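Long-range contact in polyguluronate lyase (Corynebacterium sp., PDB 1UAI), which probably cleaves the poly(alpha-L-guluronate) blocks of alginate as a lyase of the jellyroll beta-sandwich type: residues M97-F103 / T156-F162. Numbering follows the deposited sequence.
Sequences MVFREAF and TVFEGKF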
loop_
_atom_site.group_PDB
_atom_site.type_symbol
_atom_site.label_atom_id
_atom_site.label_comp_id
_atom_site.label_asym_id
_atom_site.label_seq_id
_atom_site.Cartn_x
_atom_site.Cartn_y
_atom_site.Cartn_z
ATOM N N MET A 97 -5.533 4.188 -10.549
ATOM C CA MET A 97 -4.319 4.369 -9.771
ATOM C C MET A 97 -3.225 3.628 -10.514
ATOM O O MET A 97 -3.346 2.432 -10.796
ATOM C CB MET A 97 -4.379 3.827 -8.339
ATOM C CG MET A 97 -2.990 3.937 -7.674
ATOM S SD MET A 97 -2.871 3.737 -5.887
ATOM C CE MET A 97 -3.306 2.007 -5.725
ATOM N N VAL A 98 -2.181 4.363 -10.873
ATOM C CA VAL A 98 -1.021 3.789 -11.532
ATOM C C VAL A 98 0.111 3.965 -10.537
ATOM O O VAL A 98 0.309 5.056 -9.998
ATOM C CB VAL A 98 -0.644 4.537 -12.825
ATOM C CG1 VAL A 98 0.638 3.949 -13.408
ATOM C CG2 VAL A 98 -1.775 4.443 -13.830
ATOM N N PHE A 99 0.847 2.895 -10.282
ATOM C CA PHE A 99 1.950 2.979 -9.345
ATOM C C PHE A 99 3.108 2.109 -9.796
ATOM O O PHE A 99 2.927 1.151 -10.548
ATOM C CB PHE A 99 1.488 2.549 -7.944
ATOM C CG PHE A 99 1.078 1.103 -7.849
ATOM C CD1 PHE A 99 2.010 0.118 -7.526
ATOM C CD2 PHE A 99 -0.237 0.721 -8.103
ATOM C CE1 PHE A 99 1.636 -1.222 -7.459
ATOM C CE2 PHE A 99 -0.618 -0.615 -8.039
ATOM C CZ PHE A 99 0.318 -1.588 -7.717
ATOM N N ARG A 100 4.306 2.481 -9.367
ATOM C CA ARG A 100 5.498 1.706 -9.666
ATOM C C ARG A 100 6.132 1.451 -8.318
ATOM O O ARG A 100 6.414 2.389 -7.573
ATOM C CB ARG A 100 6.461 2.476 -10.565
ATOM C CG ARG A 100 5.975 2.585 -11.992
ATOM C CD ARG A 100 6.970 3.300 -12.879
ATOM N NE ARG A 100 6.380 3.599 -14.179
ATOM C CZ ARG A 100 6.973 4.323 -15.120
ATOM N NH1 ARG A 100 8.181 4.827 -14.907
ATOM N NH2 ARG A 100 6.352 4.552 -16.269
ATOM N N GLU A 101 6.335 0.183 -7.988
ATOM C CA GLU A 101 6.919 -0.148 -6.704
ATOM C C GLU A 101 7.710 -1.433 -6.780
ATOM O O GLU A 101 7.681 -2.151 -7.783
ATOM C CB GLU A 101 5.824 -0.303 -5.640
ATOM C CG GLU A 101 4.907 -1.506 -5.854
ATOM C CD GLU A 101 3.832 -1.638 -4.781
ATOM O OE1 GLU A 101 3.501 -0.616 -4.139
ATOM O OE2 GLU A 101 3.301 -2.755 -4.586
ATOM N N ALA A 102 8.431 -1.703 -5.703
ATOM C CA ALA A 102 9.202 -2.923 -5.582
ATOM C C ALA A 102 9.081 -3.388 -4.140
ATOM O O ALA A 102 9.063 -2.569 -3.216
ATOM C CB ALA A 102 10.669 -2.674 -5.923
ATOM N N PHE A 103 8.953 -4.697 -3.951
ATOM C CA PHE A 103 8.906 -5.273 -2.611
ATOM C C PHE A 103 10.389 -5.508 -2.310
ATOM O O PHE A 103 11.082 -6.161 -3.095
ATOM C CB PHE A 103 8.144 -6.601 -2.618
ATOM C CG PHE A 103 6.668 -6.462 -2.901
ATOM C CD1 PHE A 103 5.767 -6.183 -1.876
ATOM C CD2 PHE A 103 6.179 -6.622 -4.195
ATOM C CE1 PHE A 103 4.399 -6.069 -2.137
ATOM C CE2 PHE A 103 4.816 -6.509 -4.464
ATOM C CZ PHE A 103 3.926 -6.233 -3.433
ATOM N N THR A 156 12.640 -5.818 -7.559
ATOM C CA THR A 156 12.308 -5.601 -8.958
ATOM C C THR A 156 11.130 -4.639 -9.026
ATOM O O THR A 156 10.078 -4.880 -8.433
ATOM C CB THR A 156 11.912 -6.905 -9.672
ATOM O OG1 THR A 156 12.966 -7.865 -9.536
ATOM C CG2 THR A 156 11.679 -6.642 -11.153
ATOM N N VAL A 157 11.314 -3.542 -9.748
ATOM C CA VAL A 157 10.259 -2.554 -9.888
ATOM C C VAL A 157 9.276 -2.993 -10.962
ATOM O O VAL A 157 9.675 -3.435 -12.041
ATOM C CB VAL A 157 10.832 -1.172 -10.278
ATOM C CG1 VAL A 157 9.700 -0.166 -10.462
ATOM C CG2 VAL A 157 11.798 -0.691 -9.208
ATOM N N PHE A 158 7.989 -2.894 -10.651
ATOM C CA PHE A 158 6.946 -3.237 -11.606
ATOM C C PHE A 158 5.918 -2.121 -11.577
ATOM O O PHE A 158 5.884 -1.317 -10.638
ATOM C CB PHE A 158 6.285 -4.581 -11.256
ATOM C CG PHE A 158 5.483 -4.559 -9.980
ATOM C CD1 PHE A 158 4.126 -4.236 -9.991
ATOM C CD2 PHE A 158 6.089 -4.857 -8.767
ATOM C CE1 PHE A 158 3.389 -4.213 -8.805
ATOM C CE2 PHE A 158 5.364 -4.835 -7.579
ATOM C CZ PHE A 158 4.012 -4.513 -7.597
ATOM N N GLU A 159 5.101 -2.060 -12.620
ATOM C CA GLU A 159 4.066 -1.049 -12.702
ATOM C C GLU A 159 2.713 -1.722 -12.548
ATOM O O GLU A 159 2.357 -2.613 -13.320
ATOM C CB GLU A 159 4.141 -0.312 -14.042
ATOM C CG GLU A 159 3.131 0.816 -14.184
ATOM C CD GLU A 159 3.383 1.667 -15.414
ATOM O OE1 GLU A 159 4.441 2.326 -15.475
ATOM O OE2 GLU A 159 2.528 1.674 -16.323
ATOM N N GLY A 160 1.973 -1.309 -11.527
ATOM C CA GLY A 160 0.654 -1.864 -11.309
ATOM C C GLY A 160 -0.379 -0.806 -11.627
ATOM O O GLY A 160 -0.098 0.393 -11.558
ATOM N N LYS A 161 -1.573 -1.242 -12.001
ATOM C CA LYS A 161 -2.637 -0.301 -12.297
ATOM C C LYS A 161 -4.007 -0.874 -11.992
ATOM O O LYS A 161 -4.288 -2.036 -12.290
ATOM C CB LYS A 161 -2.602 0.135 -13.768
ATOM C CG LYS A 161 -3.690 1.152 -14.124
ATOM C CD LYS A 161 -3.536 1.728 -15.527
ATOM C CE LYS A 161 -3.783 0.689 -16.607
ATOM N NZ LYS A 161 -3.740 1.297 -17.969
ATOM N N PHE A 162 -4.839 -0.050 -11.367
ATOM C CA PHE A 162 -6.221 -0.401 -11.068
ATOM C C PHE A 162 -7.063 0.574 -11.886
ATOM O O PHE A 162 -6.801 1.778 -11.868
ATOM C CB PHE A 162 -6.593 -0.129 -9.608
ATOM C CG PHE A 162 -5.996 -1.073 -8.608
ATOM C CD1 PHE A 162 -6.382 -2.408 -8.555
ATOM C CD2 PHE A 162 -5.120 -0.592 -7.641
ATOM C CE1 PHE A 162 -5.909 -3.246 -7.544
ATOM C CE2 PHE A 162 -4.642 -1.418 -6.630
ATOM C CZ PHE A 162 -5.038 -2.747 -6.579
#
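Neighbouring antiparallel strands can carry different chemistry on their two faces, largely aromatic on one and mostly charged on the other, and the segments 97-103 and 156-162 illustrate how. Phe158, with the greatest area buried here, works on the inner face. Its backbone pairs with Glu101 (Glu101 N to Phe158 O 3.1 Å, Phe158 N to Glu101 O 3.0 Å), while its ring fits between two aromatic side chains of the other strand: Phe158 CE1 lies 3.7 Å from Phe99 CE1, and Phe158 CE2 lies 3.6 Å from Phe103 CE2, the latter two rings meeting rim to rim. Glu101 is the acidic exception on this side, its OE2 3.6 Å from Phe158 CZ. Phe99 in turn lies across Gly160, whose CA sits 3.9 Å from the ring centroid in a CH-pi contact. A CB at this position would clash with the ring, so the glycine lets the phenylalanine lie flat over the backbone of its partner. Glu159, among the most buried residues after Phe158, points to the other face, where it forms a salt bridge with Arg100 (NE of Arg100 to OE1 of Glu159, 2.7 Å) across a non-hydrogen-bonded pair; Val98 and Lys161 share this more exposed side. Further along, Met97 and Phe162 form another hydrogen-bonded pair. The strands sit side by side within one sheet of the jellyroll sandwich: strand 211-223 flanks 95-105, strand 168-173 flanks 158-165, and strands 112-119 and 124-131 of the opposing sheet pack against Phe99, Phe103 and Phe162.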